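Local atomic coordinates of putative oxidoreductase molybdopterin-binding subunit (Sulfolobus tokodaii, PDB entry 4ZOH), a protein that probably serves as the molybdopterin-binding subunit of an oxidoreductase of the xanthine dehydrogenase and aldehyde oxidase family, holding molybdenum on a pterin cytosine dinucleotide. Residues Val140-Lys145 with Lys310-Asp315; Ala147-Ser152 with Val266-Thr271; Glu421-Ser426 with Ser492-Ala497; Ser498-Asp503 with Thr554-Asn559. One frame throughout, in Å; residues are numbered along the deposited sequence.

Contact 1 of 4, residues Val140-Lys145 with Lys310-Asp315; sequences VEKAFK and KIIGAD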
loop_
_atom_site.group_PDB
_atom_site.type_symbol
_atom_site.label_atom_id
_atom_site.label_comp_id
_atom_site.label_asym_id
_atom_site.label_seq_id
_atom_site.Cartn_x
_atom_site.Cartn_y
_atom_site.Cartn_z
ATOM N N VAL A 140 43.445 19.392 39.133
ATOM C CA VAL A 140 43.206 20.759 38.600
ATOM C C VAL A 140 43.950 21.816 39.391
ATOM O O VAL A 140 44.348 22.867 38.835
ATOM C CB VAL A 140 41.682 21.133 38.462
ATOM C CG1 VAL A 140 41.016 21.326 39.825
ATOM C CG2 VAL A 140 41.479 22.411 37.663
ATOM N N GLU A 141 44.137 21.536 40.694
ATOM C CA GLU A 141 44.807 22.477 41.597
ATOM C C GLU A 141 46.269 22.715 41.234
ATOM O O GLU A 141 46.734 23.865 41.189
ATOM C CB GLU A 141 44.686 21.977 43.036
ATOM C CG GLU A 141 43.696 22.714 43.943
ATOM C CD GLU A 141 42.504 23.356 43.267
ATOM O OE1 GLU A 141 42.614 24.550 42.863
ATOM O OE2 GLU A 141 41.440 22.684 43.187
ATOM N N LYS A 142 46.946 21.599 40.993
ATOM C CA LYS A 142 48.286 21.520 40.490
ATOM C C LYS A 142 48.447 22.212 39.133
ATOM O O LYS A 142 49.476 22.900 38.908
ATOM C CB LYS A 142 48.674 20.033 40.386
ATOM C CG LYS A 142 50.027 19.757 39.748
ATOM C CD LYS A 142 50.335 18.275 39.766
ATOM C CE LYS A 142 51.809 18.030 39.433
ATOM N NZ LYS A 142 51.962 17.468 38.074
ATOM N N ALA A 143 47.456 22.021 38.236
ATOM C CA ALA A 143 47.448 22.703 36.950
ATOM C C ALA A 143 47.428 24.189 37.107
ATOM O O ALA A 143 48.172 24.879 36.427
ATOM C CB ALA A 143 46.241 22.274 36.066
ATOM N N PHE A 144 46.511 24.709 37.906
ATOM C CA PHE A 144 46.441 26.151 38.027
ATOM C C PHE A 144 47.587 26.693 38.913
ATOM O O PHE A 144 47.894 27.886 38.825
ATOM C CB PHE A 144 45.065 26.647 38.457
ATOM C CG PHE A 144 44.052 26.623 37.340
ATOM C CD1 PHE A 144 43.555 25.404 36.854
ATOM C CD2 PHE A 144 43.636 27.808 36.736
ATOM C CE1 PHE A 144 42.654 25.372 35.778
ATOM C CE2 PHE A 144 42.758 27.780 35.648
ATOM C CZ PHE A 144 42.247 26.570 35.179
ATOM N N LYS A 145 48.229 25.825 39.716
ATOM C CA LYS A 145 49.376 26.243 40.575
ATOM C C LYS A 145 50.595 26.508 39.689
ATOM O O LYS A 145 51.152 27.603 39.725
ATOM C CB LYS A 145 49.733 25.194 41.660
ATOM C CG LYS A 145 50.579 25.698 42.827
ATOM C CD LYS A 145 49.727 26.490 43.830
ATOM C CE LYS A 145 50.519 27.570 44.578
ATOM N NZ LYS A 145 51.660 27.007 45.362
ATOM N N LYS A 310 47.329 16.228 26.507
ATOM C CA LYS A 310 47.839 15.592 27.728
ATOM C C LYS A 310 47.489 16.509 28.935
ATOM O O LYS A 310 48.360 16.879 29.694
ATOM C CB LYS A 310 49.336 15.305 27.551
ATOM C CG LYS A 310 49.709 14.190 26.561
ATOM C CD LYS A 310 51.239 14.011 26.330
ATOM C CE LYS A 310 51.997 15.330 26.109
ATOM N NZ LYS A 310 53.246 15.137 25.294
ATOM N N ILE A 311 46.206 16.858 29.085
ATOM C CA ILE A 311 45.685 17.780 30.132
ATOM C C ILE A 311 45.994 17.194 31.538
ATOM O O ILE A 311 45.881 15.968 31.764
ATOM C CB ILE A 311 44.114 17.975 29.997
ATOM C CG1 ILE A 311 43.733 18.665 28.695
ATOM C CG2 ILE A 311 43.447 18.727 31.144
ATOM C CD1 ILE A 311 44.271 20.066 28.488
ATOM N N ILE A 312 46.353 18.031 32.496
ATOM C CA ILE A 312 46.721 17.387 33.789
ATOM C C ILE A 312 45.558 17.397 34.784
ATOM O O ILE A 312 45.400 16.441 35.491
ATOM C CB ILE A 312 48.131 17.779 34.351
ATOM C CG1 ILE A 312 48.181 19.241 34.807
ATOM C CG2 ILE A 312 49.246 17.499 33.332
ATOM C CD1 ILE A 312 48.059 19.341 36.309
ATOM N N GLY A 313 44.752 18.451 34.806
ATOM C CA GLY A 313 43.486 18.393 35.549
ATOM C C GLY A 313 42.382 19.260 34.965
ATOM O O GLY A 313 42.669 20.244 34.290
ATOM N N ALA A 314 41.122 18.925 35.252
ATOM C CA ALA A 314 40.009 19.825 34.886
ATOM C C ALA A 314 38.863 19.747 35.891
ATOM O O ALA A 314 38.643 18.726 36.515
ATOM C CB ALA A 314 39.487 19.465 33.480
ATOM N N ASP A 315 38.073 20.778 35.928
ATOM C CA ASP A 315 36.996 20.869 36.857
ATOM C C ASP A 315 35.883 21.639 36.139
ATOM O O ASP A 315 35.982 22.842 36.048
ATOM C CB ASP A 315 37.480 21.628 38.136
ATOM C CG ASP A 315 36.369 21.759 39.242
ATOM O OD1 ASP A 315 35.153 21.639 38.937
ATOM O OD2 ASP A 315 36.716 21.989 40.432
#
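Ile312 reaches across to the short helix 140-145 and presses the end of its chain on Ala143. Its CD1 lies 3.5 Å from Ala143 CB, tighter than carbons usually pack, and a similar 3.4 Å from Ala143 N, so the methyl sits against both the side chain and the backbone of the helix. The torsions explain the reach: CG1 is tucked between the backbone N and the carbonyl carbon (chi1 69°), which turns that branch to the helix, and CD1 sits off a staggered position (chi2 101°) at the tight contact. The aliphatic part of Lys142 passes the same methyl at about a right angle, CG at 4.0 Å from Ile312 CD1. Cut back to an alanine, Ile312 would lose CG1 and CD1, which would probably open a gap beside Ala143 and leave the Lys142 chain without its apolar neighbour.

At the N-terminal end of the helix, Val140 lays both methyls against Asp315 CB, CG1 the nearer at 3.9 Å. Gly313 permits this approach: Val140 N comes within 3.7 Å of Gly313 CA, where a side chain would collide with the helix. The carboxylate of Asp315 is engaged elsewhere, in a salt bridge to Arg134. No hydrogen bond joins the two segments; the helix crosses the strand at -108°. Helix 140-145 leads from strand 129-138 to strand 149-161, at opposite edges of a mixed sheet within this chain, and crosses the start of strand 313-321, which pairs with 129-138: a helix-on-sheet contact made from apolar side chains, the carbon parts of Lys142 and Asp315, and a glycine.

Contact 2 of 4, residues Ala147-Ser152 with Val266-Thr271; sequences ADLTIS and VKKDGT
Two consecutive residues, Asp148 and Leu149, face the single residue Val266, which makes this a classic beta bulge. Both backbone amides turn to one carbonyl: Asp148 N donates to Val266 O at 2.9 Å, tilted 25° from the carbonyl plane, while the bond from Leu149 N to the same oxygen is weak. The return bond is straighter, Val266 N to Leu149 O at 3.0 Å with an N-H...O angle of 172°.

The side chain of Asp148 extends the grip to the neighbouring turn. With CG beside the backbone N, its OD2 takes the amide of Lys268 on the anti lone pair, 3.1 Å from Lys268 N. CG of Lys267 touches the same oxygen, yet neither lysine ammonium reaches the carboxylate. Leu149 CB meets Val266 CG2 at 4.0 Å, both side chains lying on the same face of the sheet, and Val350 of helix 336-353 also packs on Val266.

Asp269 OD1 accepts both Thr271 N, in an Asx turn, and Thr271 OG1. Residues 267-270 form a type I turn with a G1 bulge, Gly270 taking the positive phi (73°) that glycine favours and Lys267 N bonding to Thr271 O: the turn of the beta hairpin joining strands 254-266 and 272-282, set beside the classic bulge where strand 149-161 begins.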
loop_
_atom_site.group_PDB
_atom_site.type_symbol
_atom_site.label_atom_id
_atom_site.label_comp_id
_atom_site.label_asym_id
_atom_site.label_seq_id
_atom_site.Cartn_x
_atom_site.Cartn_y
_atom_site.Cartn_z
ATOM N N ALA A 147 50.849 27.134 36.496
ATOM C CA ALA A 147 50.580 27.861 35.257
ATOM C C ALA A 147 51.296 29.163 35.288
ATOM O O ALA A 147 51.338 29.795 36.338
ATOM C CB ALA A 147 49.104 28.143 35.108
ATOM N N ASP A 148 51.790 29.621 34.132
ATOM C CA ASP A 148 52.420 30.949 34.072
ATOM C C ASP A 148 51.369 32.016 33.878
ATOM O O ASP A 148 51.569 33.189 34.200
ATOM C CB ASP A 148 53.558 31.003 33.000
ATOM C CG ASP A 148 54.612 29.910 33.230
ATOM O OD1 ASP A 148 54.985 29.681 34.414
ATOM O OD2 ASP A 148 55.055 29.256 32.255
ATOM N N LEU A 149 50.209 31.573 33.391
ATOM C CA LEU A 149 49.195 32.438 32.833
ATOM C C LEU A 149 47.858 31.684 32.781
ATOM O O LEU A 149 47.814 30.440 32.576
ATOM C CB LEU A 149 49.616 32.775 31.371
ATOM C CG LEU A 149 48.893 33.956 30.726
ATOM C CD1 LEU A 149 48.502 34.965 31.804
ATOM C CD2 LEU A 149 49.769 34.615 29.677
ATOM N N THR A 150 46.778 32.447 32.900
ATOM C CA THR A 150 45.467 31.915 32.620
ATOM C C THR A 150 44.697 32.841 31.729
ATOM O O THR A 150 44.800 34.080 31.833
ATOM C CB THR A 150 44.622 31.579 33.908
ATOM O OG1 THR A 150 44.209 32.791 34.549
ATOM C CG2 THR A 150 45.406 30.751 34.809
ATOM N N ILE A 151 43.873 32.216 30.885
ATOM C CA ILE A 151 43.052 32.933 29.904
ATOM C C ILE A 151 41.592 32.591 30.139
ATOM O O ILE A 151 41.276 31.437 30.309
ATOM C CB ILE A 151 43.423 32.519 28.409
ATOM C CG1 ILE A 151 44.961 32.516 28.130
ATOM C CG2 ILE A 151 42.646 33.347 27.360
ATOM C CD1 ILE A 151 45.560 33.880 28.015
ATOM N N SER A 152 40.704 33.581 30.034
ATOM C CA SER A 152 39.267 33.347 30.278
ATOM C C SER A 152 38.436 33.930 29.195
ATOM O O SER A 152 38.751 34.990 28.718
ATOM C CB SER A 152 38.835 34.005 31.597
ATOM O OG SER A 152 39.423 33.255 32.605
ATOM N N VAL A 266 47.856 27.694 31.317
ATOM C CA VAL A 266 48.956 27.372 30.420
ATOM C C VAL A 266 50.339 27.745 30.942
ATOM O O VAL A 266 50.483 28.740 31.698
ATOM C CB VAL A 266 48.744 28.053 29.048
ATOM C CG1 VAL A 266 47.399 27.608 28.445
ATOM C CG2 VAL A 266 48.861 29.589 29.133
ATOM N N LYS A 267 51.335 26.961 30.511
ATOM C CA LYS A 267 52.724 27.468 30.446
ATOM C C LYS A 267 53.021 28.314 29.195
ATOM O O LYS A 267 52.436 28.113 28.095
ATOM C CB LYS A 267 53.715 26.350 30.696
ATOM C CG LYS A 267 54.033 26.324 32.192
ATOM C CD LYS A 267 54.503 24.963 32.710
ATOM C CE LYS A 267 55.256 25.122 34.036
ATOM N NZ LYS A 267 56.120 23.921 34.240
ATOM N N LYS A 268 53.889 29.309 29.379
ATOM C CA LYS A 268 54.285 30.235 28.289
ATOM C C LYS A 268 54.816 29.530 27.018
ATOM O O LYS A 268 54.726 30.088 25.936
ATOM C CB LYS A 268 55.341 31.241 28.774
ATOM C CG LYS A 268 54.849 32.228 29.803
ATOM C CD LYS A 268 54.578 33.572 29.182
ATOM C CE LYS A 268 54.905 34.620 30.222
ATOM N NZ LYS A 268 53.812 35.619 30.202
ATOM N N ASP A 269 55.340 28.313 27.155
ATOM C CA ASP A 269 55.739 27.556 26.001
ATOM C C ASP A 269 54.558 26.868 25.258
ATOM O O ASP A 269 54.789 25.975 24.441
ATOM C CB ASP A 269 56.836 26.557 26.390
ATOM C CG ASP A 269 56.304 25.316 27.085
ATOM O OD1 ASP A 269 55.124 25.328 27.510
ATOM O OD2 ASP A 269 57.081 24.305 27.199
ATOM N N GLY A 270 53.314 27.288 25.536
ATOM C CA GLY A 270 52.112 26.631 24.997
ATOM C C GLY A 270 51.700 25.269 25.541
ATOM O O GLY A 270 50.822 24.618 24.949
ATOM N N THR A 271 52.322 24.811 26.639
ATOM C CA THR A 271 51.774 23.692 27.449
ATOM C C THR A 271 50.387 24.116 27.996
ATOM O O THR A 271 50.254 25.224 28.577
ATOM C CB THR A 271 52.732 23.196 28.575
ATOM O OG1 THR A 271 54.013 22.817 28.007
ATOM C CG2 THR A 271 52.161 21.956 29.310
#

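Contact 3 of 4, residues Glu421-Ser426 with Ser492-Ala497; sequences EVARIS and SAVLLA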
loop_
_atom_site.group_PDB
_atom_site.type_symbol
_atom_site.label_atom_id
_atom_site.label_comp_id
_atom_site.label_asym_id
_atom_site.label_seq_id
_atom_site.Cartn_x
_atom_site.Cartn_y
_atom_site.Cartn_z
ATOM N N GLU A 421 23.362 -5.540 18.365
ATOM C CA GLU A 421 22.690 -5.273 17.071
ATOM C C GLU A 421 22.412 -6.592 16.422
ATOM O O GLU A 421 23.064 -7.582 16.790
ATOM C CB GLU A 421 23.455 -4.239 16.189
ATOM C CG GLU A 421 22.696 -3.863 14.909
ATOM C CD GLU A 421 21.324 -3.332 15.271
ATOM O OE1 GLU A 421 21.209 -2.123 15.611
ATOM O OE2 GLU A 421 20.402 -4.172 15.260
ATOM N N VAL A 422 21.471 -6.647 15.467
ATOM C CA VAL A 422 21.015 -7.932 14.945
ATOM C C VAL A 422 21.254 -8.074 13.442
ATOM O O VAL A 422 21.276 -7.100 12.714
ATOM C CB VAL A 422 19.486 -8.104 15.306
ATOM C CG1 VAL A 422 18.987 -9.491 15.025
ATOM C CG2 VAL A 422 19.222 -7.702 16.783
ATOM N N ALA A 423 21.418 -9.298 12.965
ATOM C CA ALA A 423 21.437 -9.533 11.530
ATOM C C ALA A 423 20.791 -10.885 11.335
ATOM O O ALA A 423 21.113 -11.834 12.120
ATOM C CB ALA A 423 22.897 -9.528 10.980
ATOM N N ARG A 424 19.944 -10.992 10.302
ATOM C CA ARG A 424 19.378 -12.276 9.915
ATOM C C ARG A 424 19.860 -12.575 8.487
ATOM O O ARG A 424 19.819 -11.677 7.677
ATOM C CB ARG A 424 17.818 -12.201 9.998
ATOM C CG ARG A 424 17.053 -13.204 9.162
ATOM C CD ARG A 424 15.542 -13.095 9.302
ATOM N NE ARG A 424 14.907 -14.112 8.432
ATOM C CZ ARG A 424 13.961 -13.902 7.519
ATOM N NH1 ARG A 424 13.415 -12.708 7.333
ATOM N NH2 ARG A 424 13.520 -14.923 6.823
ATOM N N ILE A 425 20.285 -13.819 8.176
ATOM C CA ILE A 425 20.544 -14.170 6.788
ATOM C C ILE A 425 19.768 -15.435 6.461
ATOM O O ILE A 425 19.765 -16.374 7.228
ATOM C CB ILE A 425 22.093 -14.254 6.454
ATOM C CG1 ILE A 425 22.350 -14.279 4.967
ATOM C CG2 ILE A 425 22.724 -15.500 7.081
ATOM C CD1 ILE A 425 23.839 -13.994 4.608
ATOM N N SER A 426 19.162 -15.496 5.288
ATOM C CA SER A 426 18.292 -16.622 5.009
ATOM C C SER A 426 18.445 -17.131 3.593
ATOM O O SER A 426 18.533 -16.325 2.659
ATOM C CB SER A 426 16.866 -16.107 5.233
ATOM O OG SER A 426 15.939 -17.076 4.899
ATOM N N SER A 492 29.295 -5.945 12.312
ATOM C CA SER A 492 29.780 -7.122 13.063
ATOM C C SER A 492 28.681 -8.155 13.205
ATOM O O SER A 492 28.944 -9.382 13.022
ATOM C CB SER A 492 30.335 -6.686 14.409
ATOM O OG SER A 492 31.495 -5.888 14.205
ATOM N N ALA A 493 27.432 -7.688 13.450
ATOM C CA ALA A 493 26.318 -8.677 13.456
ATOM C C ALA A 493 26.201 -9.392 12.065
ATOM O O ALA A 493 25.971 -10.623 11.968
ATOM C CB ALA A 493 24.993 -8.023 13.924
ATOM N N VAL A 494 26.379 -8.619 10.989
ATOM C CA VAL A 494 26.336 -9.183 9.607
ATOM C C VAL A 494 27.453 -10.268 9.418
ATOM O O VAL A 494 27.234 -11.358 8.877
ATOM C CB VAL A 494 26.382 -8.021 8.553
ATOM C CG1 VAL A 494 26.786 -8.506 7.139
ATOM C CG2 VAL A 494 25.037 -7.236 8.501
ATOM N N LEU A 495 28.640 -9.968 9.936
ATOM C CA LEU A 495 29.787 -10.861 9.832
ATOM C C LEU A 495 29.505 -12.189 10.583
ATOM O O LEU A 495 29.670 -13.285 10.015
ATOM C CB LEU A 495 30.978 -10.076 10.394
ATOM C CG LEU A 495 32.409 -10.170 9.960
ATOM C CD1 LEU A 495 32.596 -10.537 8.516
ATOM C CD2 LEU A 495 33.043 -8.816 10.268
ATOM N N LEU A 496 29.013 -12.104 11.826
ATOM C CA LEU A 496 28.598 -13.294 12.577
ATOM C C LEU A 496 27.536 -14.151 11.871
ATOM O O LEU A 496 27.653 -15.400 11.806
ATOM C CB LEU A 496 28.091 -12.897 13.979
ATOM C CG LEU A 496 29.096 -12.272 14.976
ATOM C CD1 LEU A 496 28.376 -11.890 16.260
ATOM C CD2 LEU A 496 30.247 -13.274 15.268
ATOM N N ALA A 497 26.515 -13.499 11.283
ATOM C CA ALA A 497 25.416 -14.293 10.731
ATOM C C ALA A 497 25.895 -14.959 9.496
ATOM O O ALA A 497 25.546 -16.113 9.241
ATOM C CB ALA A 497 24.215 -13.424 10.414
#
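Apolar packing carries this contact, and alanine supplies most of it. Ala423 on the strand sits among three helix side chains: its CB lies 3.9 Å from Ala493 CB, 4.0 Å from Val494 CG2 and a little farther from Ala497 CB. Two residues on, Ile425 points to the same face and sends CG2 to Ala497. That branch lies between the backbone N and the carbonyl carbon, while CG1 stands anti to the backbone N (chi1 -166°).

Side chains also rest on backbone. Ala423 CB is 3.4 Å from Ala493 O, Ile425 CG2 is 3.6 Å from Ala497 O, and in the reverse sense Ala493 CB touches Glu421 O at 3.5 Å.

Polar bonds run elsewhere than between the two segments. Glu421 OE2 accepts the amide of Val422 at 2.7 Å from Val422 N, and its OE1 forms a salt bridge with Arg485. Arg424, pointing from the opposite face of the strand, pairs with Asp553 and donates to the Glu473 carbonyl of the second subunit.

The small methyls are consistent with the short approach of the two segment axes, 6.8 Å at an angle of 37°. With no hydrogen bond between the segments, the interface rests on van der Waals contact, while the charged groups serve other parts of the fold and the neighbouring copy.

Contact 4 of 4, residues Ser498-Asp503 with Thr554-Asn559; sequences SQKLKD and TTAIYN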
loop_
_atom_site.group_PDB
_atom_site.type_symbol
_atom_site.label_atom_id
_atom_site.label_comp_id
_atom_site.label_asym_id
_atom_site.label_seq_id
_atom_site.Cartn_x
_atom_site.Cartn_y
_atom_site.Cartn_z
ATOM N N SER A 498 26.669 -14.222 8.685
ATOM C CA SER A 498 27.197 -14.804 7.430
ATOM C C SER A 498 28.097 -16.003 7.751
ATOM O O SER A 498 28.035 -17.001 7.075
ATOM C CB SER A 498 27.988 -13.740 6.665
ATOM O OG SER A 498 27.132 -12.674 6.335
ATOM N N GLN A 499 28.925 -15.857 8.799
ATOM C CA GLN A 499 29.862 -16.920 9.230
ATOM C C GLN A 499 29.053 -18.170 9.656
ATOM O O GLN A 499 29.331 -19.279 9.152
ATOM C CB GLN A 499 30.831 -16.413 10.343
ATOM C CG GLN A 499 31.929 -17.452 10.754
ATOM C CD GLN A 499 32.757 -17.956 9.543
ATOM O OE1 GLN A 499 33.255 -17.154 8.734
ATOM N NE2 GLN A 499 32.843 -19.275 9.381
ATOM N N LYS A 500 28.006 -17.972 10.489
ATOM C CA LYS A 500 27.090 -19.068 10.894
ATOM C C LYS A 500 26.528 -19.775 9.671
ATOM O O LYS A 500 26.494 -21.010 9.638
ATOM C CB LYS A 500 25.912 -18.587 11.747
ATOM C CG LYS A 500 26.237 -18.186 13.176
ATOM C CD LYS A 500 25.086 -18.638 14.084
ATOM C CE LYS A 500 24.996 -17.825 15.364
ATOM N NZ LYS A 500 24.106 -16.655 15.145
ATOM N N LEU A 501 26.105 -18.992 8.670
ATOM C CA LEU A 501 25.594 -19.564 7.432
ATOM C C LEU A 501 26.658 -20.416 6.724
ATOM O O LEU A 501 26.357 -21.501 6.263
ATOM C CB LEU A 501 24.989 -18.509 6.455
ATOM C CG LEU A 501 24.586 -19.143 5.120
ATOM C CD1 LEU A 501 23.513 -20.245 5.259
ATOM C CD2 LEU A 501 24.179 -18.095 4.111
ATOM N N LYS A 502 27.872 -19.893 6.625
ATOM C CA LYS A 502 28.966 -20.597 5.938
ATOM C C LYS A 502 29.301 -21.923 6.674
ATOM O O LYS A 502 29.408 -22.980 6.042
ATOM C CB LYS A 502 30.190 -19.679 5.892
ATOM C CG LYS A 502 31.340 -20.168 5.006
ATOM C CD LYS A 502 32.613 -19.425 5.343
ATOM C CE LYS A 502 33.799 -20.027 4.608
ATOM N NZ LYS A 502 35.070 -19.517 5.191
ATOM N N ASP A 503 29.441 -21.837 7.999
ATOM C CA ASP A 503 29.626 -23.011 8.847
ATOM C C ASP A 503 28.559 -24.055 8.643
ATOM O O ASP A 503 28.864 -25.268 8.641
ATOM C CB ASP A 503 29.673 -22.653 10.344
ATOM C CG ASP A 503 30.844 -21.782 10.693
ATOM O OD1 ASP A 503 30.804 -21.123 11.777
ATOM O OD2 ASP A 503 31.790 -21.726 9.857
ATOM N N THR A 554 19.395 -17.870 9.572
ATOM C CA THR A 554 20.074 -17.718 10.834
ATOM C C THR A 554 20.164 -16.285 11.302
ATOM O O THR A 554 20.221 -15.391 10.484
ATOM C CB THR A 554 21.439 -18.484 10.888
ATOM O OG1 THR A 554 21.839 -18.576 12.271
ATOM C CG2 THR A 554 22.516 -17.826 10.057
ATOM N N THR A 555 20.090 -16.082 12.603
ATOM C CA THR A 555 20.058 -14.749 13.185
ATOM C C THR A 555 21.177 -14.646 14.190
ATOM O O THR A 555 21.348 -15.528 15.026
ATOM C CB THR A 555 18.670 -14.467 13.852
ATOM O OG1 THR A 555 17.661 -14.459 12.829
ATOM C CG2 THR A 555 18.644 -13.129 14.551
ATOM N N ALA A 556 21.954 -13.582 14.120
ATOM C CA ALA A 556 23.061 -13.391 15.061
ATOM C C ALA A 556 22.797 -12.101 15.797
ATOM O O ALA A 556 22.256 -11.173 15.257
ATOM C CB ALA A 556 24.385 -13.313 14.328
ATOM N N ILE A 557 23.165 -12.050 17.054
ATOM C CA ILE A 557 23.007 -10.821 17.787
ATOM C C ILE A 557 24.443 -10.613 18.205
ATOM O O ILE A 557 25.057 -11.530 18.802
ATOM C CB ILE A 557 22.073 -10.971 19.011
ATOM C CG1 ILE A 557 20.615 -11.254 18.589
ATOM C CG2 ILE A 557 22.196 -9.755 19.934
ATOM C CD1 ILE A 557 19.675 -11.663 19.746
ATOM N N TYR A 558 24.967 -9.440 17.880
ATOM C CA TYR A 558 26.285 -9.028 18.329
ATOM C C TYR A 558 26.131 -8.119 19.548
ATOM O O TYR A 558 25.727 -6.975 19.431
ATOM C CB TYR A 558 27.062 -8.336 17.158
ATOM C CG TYR A 558 28.445 -7.836 17.556
ATOM C CD1 TYR A 558 29.499 -8.756 17.863
ATOM C CD2 TYR A 558 28.712 -6.468 17.643
ATOM C CE1 TYR A 558 30.772 -8.296 18.235
ATOM C CE2 TYR A 558 29.986 -6.013 18.039
ATOM C CZ TYR A 558 31.000 -6.941 18.321
ATOM O OH TYR A 558 32.222 -6.512 18.678
ATOM N N ASN A 559 26.368 -8.673 20.733
ATOM C CA ASN A 559 26.291 -7.907 21.989
ATOM C C ASN A 559 27.564 -7.054 22.074
ATOM O O ASN A 559 28.611 -7.499 21.721
ATOM C CB ASN A 559 26.091 -8.830 23.211
ATOM C CG ASN A 559 27.056 -10.021 23.207
ATOM O OD1 ASN A 559 27.235 -10.697 22.178
ATOM N ND2 ASN A 559 27.682 -10.300 24.365
HETATM O O HOH W 1 23.805 -14.797 17.996
#
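The ammonium group of Lys500 makes the one direct hydrogen bond of this contact: NZ donates to Thr555 O at 3.0 Å, a bond that is weak by its geometry. A water lies within a longer, also weak bond of the same NZ and accepts more firmly from Ile557 N, 3.0 Å away, so the lysine has a weak direct and a weak water-mediated link to the strand, at Thr555 and Ile557. Ala556 CA and CB lie beside the nitrogen, CA at 3.4 Å from Lys500 NZ. The chain stays fairly extended alongside Thr554, and the bend at chi4 (90°) turns NZ to Thr555 O.

On its way the chain passes obliquely across Thr554. Lys500 CD comes within 3.7 Å of Thr554 OG1, and Lys500 CB is 3.9 Å from Thr554 CG2. The same methyl also approaches Leu501 N, at 4.0 Å. This is a helix packed on the face of a mixed beta sheet: helix 486-512 lies here over strand 553-559, the outermost of the sheet within this chain, whose direction it meets at 139°. Strand 420-427 is the neighbour on the inner side, and Leu501 packs on Ile425 and Val427 there.

Thr554 turns its methyl to the helix because CG2 sits between the backbone N and the carbonyl carbon, with OG1 anti to the N (chi1 -164°). A glycine here removes OG1 and CG2, and would probably leave Lys500 CB and CD without their support and the lysine chain freer to turn. Thr555 points from the far face of the strand, where Ser551 of the second subunit packs on it.

The four contacts fall into two pairs in two separate molybdopterin cofactor-binding domains, with centres 45 Å or more apart between the pairs. Contacts 1 and 2 share one mixed sheet and touch where Phe144 packs on Thr150; contact 1 is partly buried and free of hydrogen bonds between its segments, while contact 2 lies at the surface and depends on backbone bonds and an aspartate. Contacts 3 and 4 both use helix 486-512 against neighbouring strands 420-427 and 553-559 and are buried. Their centres are 5 Å apart, yet contact 3 is packed with alanines, whereas contact 4 is peripheral enough for an exposed lysine to lie across the outermost strand of the sheet within this chain.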